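Local atomic coordinates of spectinomycin phosphotransferase (Legionella pneumophila serogroup 1, PDB entry 3I0O), a protein that probably transfers a phosphate group from a nucleotide to the aminocyclitol antibiotic spectinomycin, using magnesium and a protein-kinase-like fold. Residues I66-D71 with H129-P134; V207-D212 with M235-E240; S72-I77 with G122-Q127. All coordinates share one frame; numbering follows the deposited sequence.

Contact 1. Residues I66-D71 with H129-P134; sequences IRLLHD and HETSVP. With NI (nickel (II) ion), chain D.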
loop_
_atom_site.group_PDB
_atom_site.type_symbol
_atom_site.label_atom_id
_atom_site.label_comp_id
_atom_site.label_asym_id
_atom_site.label_seq_id
_atom_site.Cartn_x
_atom_site.Cartn_y
_atom_site.Cartn_z
ATOM N N ILE A 66 12.180 4.553 7.202
ATOM C CA ILE A 66 13.118 3.593 6.622
ATOM C C ILE A 66 14.510 3.896 7.181
ATOM O O ILE A 66 15.379 3.035 7.228
ATOM C CB ILE A 66 13.171 3.639 5.072
ATOM C CG1 ILE A 66 13.948 4.858 4.612
ATOM C CG2 ILE A 66 11.764 3.652 4.486
ATOM C CD1 ILE A 66 14.276 4.796 3.160
ATOM N N ARG A 67 14.708 5.132 7.615
ATOM C CA ARG A 67 15.978 5.528 8.200
ATOM C C ARG A 67 16.097 4.746 9.519
ATOM O O ARG A 67 17.157 4.221 9.858
ATOM C CB ARG A 67 15.961 7.038 8.436
ATOM C CG ARG A 67 17.258 7.647 8.871
ATOM C CD ARG A 67 17.626 8.859 8.009
ATOM N NE ARG A 67 16.520 9.787 7.773
ATOM C CZ ARG A 67 15.792 10.368 8.722
ATOM N NH1 ARG A 67 16.033 10.123 10.004
ATOM N NH2 ARG A 67 14.821 11.207 8.379
ATOM N N LEU A 68 14.982 4.642 10.233
ATOM C CA LEU A 68 14.934 3.913 11.493
ATOM C C LEU A 68 15.072 2.404 11.254
ATOM O O LEU A 68 15.690 1.686 12.055
ATOM C CB LEU A 68 13.616 4.221 12.203
ATOM C CG LEU A 68 13.195 3.440 13.451
ATOM C CD1 LEU A 68 14.252 3.547 14.546
ATOM C CD2 LEU A 68 11.870 3.999 13.936
ATOM N N LEU A 69 14.500 1.927 10.148
ATOM C CA LEU A 69 14.572 0.511 9.801
ATOM C C LEU A 69 15.983 0.146 9.342
ATOM O O LEU A 69 16.488 -0.924 9.671
ATOM C CB LEU A 69 13.567 0.177 8.695
ATOM C CG LEU A 69 12.091 0.370 9.038
ATOM C CD1 LEU A 69 11.227 0.186 7.782
ATOM C CD2 LEU A 69 11.706 -0.615 10.153
ATOM N N HIS A 70 16.615 1.023 8.570
ATOM C CA HIS A 70 17.968 0.749 8.114
ATOM C C HIS A 70 18.906 0.708 9.335
ATOM O O HIS A 70 19.779 -0.154 9.414
ATOM C CB HIS A 70 18.438 1.819 7.112
ATOM C CG HIS A 70 19.739 1.492 6.437
ATOM N ND1 HIS A 70 20.963 1.710 7.032
ATOM C CD2 HIS A 70 20.004 0.918 5.238
ATOM C CE1 HIS A 70 21.923 1.282 6.230
ATOM N NE2 HIS A 70 21.369 0.795 5.136
ATOM N N ASP A 71 18.706 1.625 10.286
ATOM C CA ASP A 71 19.542 1.663 11.488
ATOM C C ASP A 71 19.378 0.351 12.243
ATOM O O ASP A 71 20.336 -0.186 12.807
ATOM C CB ASP A 71 19.136 2.798 12.444
ATOM C CG ASP A 71 19.440 4.191 11.900
ATOM O OD1 ASP A 71 20.289 4.342 10.997
ATOM O OD2 ASP A 71 18.827 5.150 12.411
ATOM N N HIS A 129 7.895 -4.851 13.425
ATOM C CA HIS A 129 6.998 -4.687 14.561
ATOM C C HIS A 129 7.747 -4.563 15.890
ATOM O O HIS A 129 7.329 -3.812 16.761
ATOM C CB HIS A 129 6.011 -5.854 14.628
ATOM C CG HIS A 129 5.026 -5.871 13.501
ATOM N ND1 HIS A 129 4.180 -6.934 13.266
ATOM C CD2 HIS A 129 4.755 -4.955 12.542
ATOM C CE1 HIS A 129 3.432 -6.673 12.210
ATOM N NE2 HIS A 129 3.761 -5.478 11.753
ATOM N N GLU A 130 8.854 -5.288 16.037
ATOM C CA GLU A 130 9.629 -5.246 17.274
ATOM C C GLU A 130 10.466 -3.979 17.350
ATOM O O GLU A 130 11.001 -3.651 18.408
ATOM C CB GLU A 130 10.546 -6.469 17.385
ATOM C CG GLU A 130 9.822 -7.803 17.533
ATOM C CD GLU A 130 9.417 -8.124 18.967
ATOM O OE1 GLU A 130 8.789 -7.266 19.627
ATOM O OE2 GLU A 130 9.725 -9.246 19.429
ATOM N N THR A 131 10.567 -3.259 16.235
ATOM C CA THR A 131 11.364 -2.038 16.203
ATOM C C THR A 131 10.833 -0.914 17.089
ATOM O O THR A 131 9.675 -0.515 16.984
ATOM C CB THR A 131 11.518 -1.512 14.760
ATOM O OG1 THR A 131 12.363 -2.404 14.019
ATOM C CG2 THR A 131 12.129 -0.111 14.762
ATOM N N SER A 132 11.707 -0.407 17.957
ATOM C CA SER A 132 11.378 0.669 18.888
ATOM C C SER A 132 11.402 2.018 18.183
ATOM O O SER A 132 12.369 2.350 17.495
ATOM C CB SER A 132 12.372 0.677 20.053
ATOM O OG SER A 132 12.152 1.799 20.888
ATOM N N VAL A 133 10.342 2.800 18.374
ATOM C CA VAL A 133 10.232 4.101 17.724
ATOM C C VAL A 133 10.411 5.301 18.640
ATOM O O VAL A 133 9.655 5.489 19.585
ATOM C CB VAL A 133 8.863 4.260 17.036
ATOM C CG1 VAL A 133 8.815 5.579 16.269
ATOM C CG2 VAL A 133 8.613 3.092 16.117
ATOM N N PRO A 134 11.412 6.144 18.356
ATOM C CA PRO A 134 11.640 7.326 19.191
ATOM C C PRO A 134 10.355 8.147 19.340
ATOM O O PRO A 134 9.601 8.329 18.379
ATOM C CB PRO A 134 12.727 8.074 18.425
ATOM C CG PRO A 134 13.522 6.948 17.823
ATOM C CD PRO A 134 12.439 6.034 17.305
HETATM NI NI NI D . 22.457 -0.403 3.786
HETATM O O HOH W 1 21.469 -0.450 2.440
#
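L68, near the end of helix 59-71, meets the T131-P134 segment that leaves helix 115-130, and so joins two lobes of a protein-kinase-like fold: helix 59-71 lies beside the nucleotide-binding sheet and is the probable counterpart of the kinase C helix, while the helix leading to T131 belongs to the larger lobe. No hydrogen bond crosses the interface. The contact is a small apolar one, with 180 Å² buried, and it illustrates how a single leucine can serve several neighbours at once. A chi1 of 171° swings L68 CG away from the backbone N, and both methyls face the extended chain. CG lies alongside T131, 3.9 Å from T131 CG2, where the two side chains run past each other in opposite senses. The branches divide the rest: L68 CD1 rests 3.7 Å from the backbone O of S132, and L68 CD2 is 4.0 Å from V133 CG2 and equally far from P134 CD. T131 is oriented for this by its own torsion (chi1 -70°), which turns the methyl to L68 and sets OG1 beside the backbone N, where it bonds to Q127 O in the preceding helical turn. One residue on, L69 CD2 comes within 4.3 Å of T131 OG1, but L69 is buried mainly among other partners, L208, I74 and I77. V133 also packs on L208, and V133 O receives a bond from Q138 NE2. Away from this interface, H70 swings from the same helical turn to hold a nickel ion, with H70 NE2 2.1 Å from the metal.

Contact 2. Residues V207-D212 with M235-E240; sequences VLCHSD and MLAPKE. With SMI (spectinomycin), chain C.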
loop_
_atom_site.group_PDB
_atom_site.type_symbol
_atom_site.label_atom_id
_atom_site.label_comp_id
_atom_site.label_asym_id
_atom_site.label_seq_id
_atom_site.Cartn_x
_atom_site.Cartn_y
_atom_site.Cartn_z
ATOM N N VAL A 207 2.230 -1.313 17.483
ATOM C CA VAL A 207 3.606 -1.405 16.989
ATOM C C VAL A 207 3.748 -0.661 15.657
ATOM O O VAL A 207 2.754 -0.215 15.083
ATOM C CB VAL A 207 4.022 -2.865 16.763
ATOM C CG1 VAL A 207 3.832 -3.667 18.038
ATOM C CG2 VAL A 207 3.210 -3.460 15.629
ATOM N N LEU A 208 4.978 -0.516 15.174
ATOM C CA LEU A 208 5.201 0.153 13.895
ATOM C C LEU A 208 4.655 -0.742 12.785
ATOM O O LEU A 208 5.099 -1.884 12.612
ATOM C CB LEU A 208 6.698 0.417 13.653
ATOM C CG LEU A 208 7.080 0.958 12.263
ATOM C CD1 LEU A 208 6.405 2.290 12.029
ATOM C CD2 LEU A 208 8.579 1.125 12.143
ATOM N N CYS A 209 3.688 -0.227 12.038
ATOM C CA CYS A 209 3.088 -0.986 10.950
ATOM C C CYS A 209 3.283 -0.354 9.577
ATOM O O CYS A 209 3.343 0.871 9.433
ATOM C CB CYS A 209 1.586 -1.165 11.196
ATOM S SG CYS A 209 1.158 -2.212 12.622
ATOM N N HIS A 210 3.382 -1.208 8.569
ATOM C CA HIS A 210 3.524 -0.762 7.196
ATOM C C HIS A 210 2.145 -0.239 6.794
ATOM O O HIS A 210 2.018 0.836 6.218
ATOM C CB HIS A 210 3.939 -1.944 6.315
ATOM C CG HIS A 210 4.167 -1.585 4.880
ATOM N ND1 HIS A 210 3.133 -1.322 4.007
ATOM C CD2 HIS A 210 5.309 -1.458 4.164
ATOM C CE1 HIS A 210 3.631 -1.052 2.813
ATOM N NE2 HIS A 210 4.948 -1.128 2.882
ATOM N N SER A 211 1.127 -1.029 7.131
ATOM C CA SER A 211 -0.284 -0.723 6.883
ATOM C C SER A 211 -0.805 -1.141 5.507
ATOM O O SER A 211 -2.016 -1.250 5.298
ATOM C CB SER A 211 -0.560 0.773 7.079
ATOM O OG SER A 211 -0.394 1.475 5.862
ATOM N N ASP A 212 0.097 -1.391 4.573
ATOM C CA ASP A 212 -0.337 -1.745 3.239
ATOM C C ASP A 212 0.606 -2.771 2.607
ATOM O O ASP A 212 0.937 -2.682 1.428
ATOM C CB ASP A 212 -0.405 -0.455 2.416
ATOM C CG ASP A 212 -1.058 -0.646 1.058
ATOM O OD1 ASP A 212 -2.143 -1.275 0.987
ATOM O OD2 ASP A 212 -0.484 -0.142 0.065
ATOM N N MET A 235 2.386 3.566 10.161
ATOM C CA MET A 235 1.557 4.041 11.262
ATOM C C MET A 235 1.770 3.220 12.523
ATOM O O MET A 235 2.463 2.205 12.514
ATOM C CB MET A 235 0.071 3.965 10.887
ATOM C CG MET A 235 -0.455 2.547 10.719
ATOM S SD MET A 235 -2.252 2.393 10.644
ATOM C CE MET A 235 -2.556 2.281 8.962
ATOM N N LEU A 236 1.164 3.681 13.610
ATOM C CA LEU A 236 1.222 2.981 14.882
ATOM C C LEU A 236 -0.156 2.339 15.017
ATOM O O LEU A 236 -1.179 3.020 14.933
ATOM C CB LEU A 236 1.501 3.964 16.017
ATOM C CG LEU A 236 2.918 4.542 15.973
ATOM C CD1 LEU A 236 3.141 5.534 17.108
ATOM C CD2 LEU A 236 3.907 3.403 16.075
ATOM N N ALA A 237 -0.184 1.022 15.194
ATOM C CA ALA A 237 -1.448 0.311 15.276
ATOM C C ALA A 237 -1.227 -1.138 15.658
ATOM O O ALA A 237 -0.088 -1.600 15.742
ATOM C CB ALA A 237 -2.154 0.379 13.911
ATOM N N PRO A 238 -2.319 -1.881 15.912
ATOM C CA PRO A 238 -2.158 -3.295 16.275
ATOM C C PRO A 238 -1.445 -4.043 15.139
ATOM O O PRO A 238 -1.660 -3.745 13.960
ATOM C CB PRO A 238 -3.597 -3.772 16.458
ATOM C CG PRO A 238 -4.292 -2.555 16.958
ATOM C CD PRO A 238 -3.710 -1.436 16.113
ATOM N N LYS A 239 -0.600 -5.000 15.504
ATOM C CA LYS A 239 0.132 -5.802 14.537
ATOM C C LYS A 239 -0.817 -6.410 13.489
ATOM O O LYS A 239 -0.405 -6.706 12.368
ATOM C CB LYS A 239 0.888 -6.922 15.262
ATOM C CG LYS A 239 -0.026 -7.920 15.977
ATOM C CD LYS A 239 0.770 -9.009 16.691
ATOM C CE LYS A 239 -0.153 -10.070 17.299
ATOM N NZ LYS A 239 -1.095 -9.518 18.313
ATOM N N GLU A 240 -2.080 -6.606 13.863
ATOM C CA GLU A 240 -3.081 -7.174 12.958
ATOM C C GLU A 240 -3.236 -6.297 11.703
ATOM O O GLU A 240 -3.646 -6.774 10.644
ATOM C CB GLU A 240 -4.430 -7.314 13.678
ATOM C CG GLU A 240 -4.520 -8.454 14.708
ATOM C CD GLU A 240 -3.546 -8.323 15.884
ATOM O OE1 GLU A 240 -3.363 -7.206 16.414
ATOM O OE2 GLU A 240 -2.975 -9.354 16.299
HETATM O O1 SMI C . -3.602 -2.521 -5.034
HETATM C C2 SMI C . -4.194 -3.259 -6.135
HETATM C C2M SMI C . -3.454 -2.898 -7.418
HETATM C C3 SMI C . -5.725 -2.913 -6.260
HETATM C C4 SMI C . -6.339 -3.288 -4.934
HETATM C C5 SMI C . -5.671 -2.359 -3.943
HETATM O O5 SMI C . -6.262 -2.657 -2.674
HETATM C C6 SMI C . -4.244 -2.800 -3.757
HETATM O O1B SMI C . -5.854 -0.975 -4.217
HETATM O O2B SMI C . -3.477 -1.924 -2.909
HETATM C C7 SMI C . -5.233 -0.218 -3.208
HETATM C C8 SMI C . -5.486 1.276 -3.485
HETATM N N8 SMI C . -6.955 1.455 -3.499
HETATM C C8M SMI C . -7.313 2.851 -3.773
HETATM C C9 SMI C . -4.823 2.099 -2.332
HETATM O O9 SMI C . -5.408 1.714 -1.076
HETATM C C10 SMI C . -3.289 1.811 -2.290
HETATM N N10 SMI C . -2.667 2.482 -1.265
HETATM C C1M SMI C . -2.789 3.942 -1.367
HETATM C C11 SMI C . -3.070 0.314 -2.084
HETATM O O11 SMI C . -1.684 0.067 -2.075
HETATM C C12 SMI C . -3.720 -0.510 -3.181
HETATM O O4A SMI C . -7.756 -3.095 -4.852
HETATM O O4B SMI C . -6.083 -4.637 -4.973
#
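Strands 207-209 and 235-238 pair antiparallel, yet their short axes, 4.8 Å apart at closest approach, are strongly twisted, with N-to-C directions 115° apart. The ladder leads into a loop that probably corresponds to the catalytic loop of protein kinases. V207 and A237 form one hydrogen-bonded pair, V207 N to A237 O at 2.9 Å and A237 N to V207 O at 3.2 Å. L208 faces L236 across the non-hydrogen-bonded pair between. C209 and M235 close the ladder, with C209 N 2.8 Å from M235 O and M235 N 3.0 Å from C209 O. The former bond is nearly straight (168° at the hydrogen) and almost in line with the carbonyl, whereas V207 N approaches A237 O from above the carbonyl plane.

The side chains of V207, C209, M235 and A237 share one sheet face. C209 SG, turned beside its backbone N (chi1 -67°), lies 3.4 Å from A237 O and near P238 O. Past the strand, H210-S211-D212 resembles the kinase HxD motif. D242 grips the backbone N atoms of H210 and S211, one carboxylate oxygen each, in the manner of the helix F aspartate of protein kinases. H210 accepts D212 N in its ring plane at ND1, 3.1 Å away, while H210 NE2 bonds to I229 O. D212 OD1 pairs with R284, and D212 OD2 receives spectinomycin O11 in a very short 2.5 Å hydrogen bond.

Contact 3. Residues S72-I77 with G122-Q127; sequences SGIKEI and GKVLRQ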
loop_
_atom_site.group_PDB
_atom_site.type_symbol
_atom_site.label_atom_id
_atom_site.label_comp_id
_atom_site.label_asym_id
_atom_site.label_seq_id
_atom_site.Cartn_x
_atom_site.Cartn_y
_atom_site.Cartn_z
ATOM N N SER A 72 18.145 -0.149 12.241
ATOM C CA SER A 72 17.792 -1.374 12.939
ATOM C C SER A 72 18.300 -2.660 12.288
ATOM O O SER A 72 18.046 -3.758 12.785
ATOM C CB SER A 72 16.276 -1.423 13.110
ATOM O OG SER A 72 15.856 -2.697 13.556
ATOM N N GLY A 73 19.014 -2.529 11.177
ATOM C CA GLY A 73 19.551 -3.703 10.513
ATOM C C GLY A 73 18.673 -4.455 9.518
ATOM O O GLY A 73 19.038 -5.561 9.103
ATOM N N ILE A 74 17.534 -3.882 9.131
ATOM C CA ILE A 74 16.640 -4.538 8.170
ATOM C C ILE A 74 17.136 -4.271 6.749
ATOM O O ILE A 74 17.161 -3.129 6.291
ATOM C CB ILE A 74 15.193 -4.023 8.319
ATOM C CG1 ILE A 74 14.705 -4.314 9.735
ATOM C CG2 ILE A 74 14.282 -4.679 7.284
ATOM C CD1 ILE A 74 13.287 -3.891 10.003
ATOM N N LYS A 75 17.538 -5.319 6.047
ATOM C CA LYS A 75 18.058 -5.140 4.698
ATOM C C LYS A 75 16.993 -5.165 3.603
ATOM O O LYS A 75 17.212 -4.644 2.518
ATOM C CB LYS A 75 19.112 -6.210 4.404
ATOM C CG LYS A 75 18.620 -7.623 4.654
ATOM C CD LYS A 75 19.383 -8.638 3.818
ATOM C CE LYS A 75 18.822 -10.043 4.025
ATOM N NZ LYS A 75 19.462 -11.031 3.112
ATOM N N GLU A 76 15.843 -5.765 3.899
ATOM C CA GLU A 76 14.757 -5.884 2.939
ATOM C C GLU A 76 14.020 -4.591 2.578
ATOM O O GLU A 76 12.835 -4.625 2.267
ATOM C CB GLU A 76 13.745 -6.926 3.428
ATOM C CG GLU A 76 14.264 -8.366 3.468
ATOM C CD GLU A 76 15.107 -8.680 4.702
ATOM O OE1 GLU A 76 15.175 -7.832 5.619
ATOM O OE2 GLU A 76 15.693 -9.786 4.760
ATOM N N ILE A 77 14.707 -3.454 2.646
ATOM C CA ILE A 77 14.114 -2.172 2.261
ATOM C C ILE A 77 15.091 -1.499 1.287
ATOM O O ILE A 77 16.304 -1.701 1.373
ATOM C CB ILE A 77 13.869 -1.222 3.478
ATOM C CG1 ILE A 77 15.169 -0.997 4.234
ATOM C CG2 ILE A 77 12.794 -1.796 4.398
ATOM C CD1 ILE A 77 15.026 -0.084 5.421
ATOM N N GLY A 122 8.131 -13.253 7.095
ATOM C CA GLY A 122 7.588 -13.271 8.442
ATOM C C GLY A 122 8.634 -12.791 9.430
ATOM O O GLY A 122 8.334 -12.069 10.385
ATOM N N LYS A 123 9.875 -13.197 9.197
ATOM C CA LYS A 123 10.960 -12.802 10.065
ATOM C C LYS A 123 11.168 -11.291 10.011
ATOM O O LYS A 123 11.370 -10.653 11.041
ATOM C CB LYS A 123 12.252 -13.529 9.671
ATOM C CG LYS A 123 13.431 -13.177 10.568
ATOM C CD LYS A 123 14.582 -14.156 10.442
ATOM C CE LYS A 123 15.637 -13.866 11.511
ATOM N NZ LYS A 123 16.753 -14.853 11.510
ATOM N N VAL A 124 11.107 -10.723 8.809
ATOM C CA VAL A 124 11.296 -9.288 8.625
ATOM C C VAL A 124 10.130 -8.451 9.142
ATOM O O VAL A 124 10.346 -7.357 9.651
ATOM C CB VAL A 124 11.534 -8.934 7.140
ATOM C CG1 VAL A 124 11.593 -7.424 6.963
ATOM C CG2 VAL A 124 12.824 -9.563 6.665
ATOM N N LEU A 125 8.901 -8.943 9.003
ATOM C CA LEU A 125 7.754 -8.184 9.497
ATOM C C LEU A 125 7.836 -8.134 11.017
ATOM O O LEU A 125 7.541 -7.100 11.619
ATOM C CB LEU A 125 6.432 -8.829 9.088
ATOM C CG LEU A 125 5.353 -7.966 8.420
ATOM C CD1 LEU A 125 4.009 -8.443 8.926
ATOM C CD2 LEU A 125 5.523 -6.484 8.721
ATOM N N ARG A 126 8.241 -9.249 11.632
ATOM C CA ARG A 126 8.383 -9.304 13.086
ATOM C C ARG A 126 9.433 -8.272 13.496
ATOM O O ARG A 126 9.237 -7.537 14.461
ATOM C CB ARG A 126 8.813 -10.704 13.550
ATOM C CG ARG A 126 8.825 -10.887 15.073
ATOM C CD ARG A 126 7.420 -10.744 15.675
ATOM N NE ARG A 126 7.428 -10.737 17.142
ATOM C CZ ARG A 126 7.360 -11.817 17.919
ATOM N NH1 ARG A 126 7.270 -13.035 17.398
ATOM N NH2 ARG A 126 7.395 -11.671 19.232
ATOM N N GLN A 127 10.536 -8.208 12.750
ATOM C CA GLN A 127 11.599 -7.237 13.034
ATOM C C GLN A 127 11.048 -5.809 13.038
ATOM O O GLN A 127 11.349 -5.020 13.940
ATOM C CB GLN A 127 12.702 -7.320 11.978
ATOM C CG GLN A 127 13.882 -8.198 12.319
ATOM C CD GLN A 127 14.962 -8.124 11.247
ATOM O OE1 GLN A 127 14.884 -8.799 10.212
ATOM N NE2 GLN A 127 15.969 -7.283 11.481
#
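Chi1 of -60° places I74 CG2 anti to the backbone N and CG1 beside it, splitting the side chain between two residues of helix 115-130 that lie one turn apart. V124 answers with its CG1 methyl, and the two branched chains meet at a slant, I74 CG2 3.9 Å from V124 CG1. The other arm of I74 runs along Q127 in the opposite sense: I74 CD1 lies 4.0 Å from Q127 CB, and I74 CG1 is 3.7 Å from Q127 NE2. The amide nitrogen thus rests against a hydrocarbon branch, and no hydrogen bond joins the two segments.

E76 comes in on the other methyl of V124. Its chain is bent at chi2 (80°), which folds the carboxylate back toward V124 CG2. E76 OE1 is modelled 3.1 Å from V124 CG2, a doubtfully short contact. The polar end of E76 is served from the same helix, E76 OE2 bonding to Q120 NE2, so that a buried carboxylate is held against an apolar neighbour by a residue a turn earlier. Helix 59-71 ends just before this loop in a Schellman motif, with G73 at positive phi, and I74 follows it directly. A loop that follows the helix beside the nucleotide-binding sheet and packs on the first long helix of the larger lobe recalls the alphaC-beta4 loop against alphaE in protein kinases.

Overall arrangement
Contacts 1 and 3 are partly buried neighbours, their centres about 9 Å apart, and both bring helix 115-130 or its exit against helix 59-71 and the loop after it; a probable hydrogen bond from I74 N to L69 O ties them together. Both rely on branched apolar side chains without a hydrogen bond between segments. Contact 2 is deeper, about 12 Å from the chain centre by its own centre, and is built from backbone hydrogen bonds, with the ligand-facing loop attached. It touches contact 1 through H129 and through L69 on L208, but not contact 3. Packing thus joins the lobes, while backbone hydrogen bonds hold the ladder whose trailing loop reaches the antibiotic.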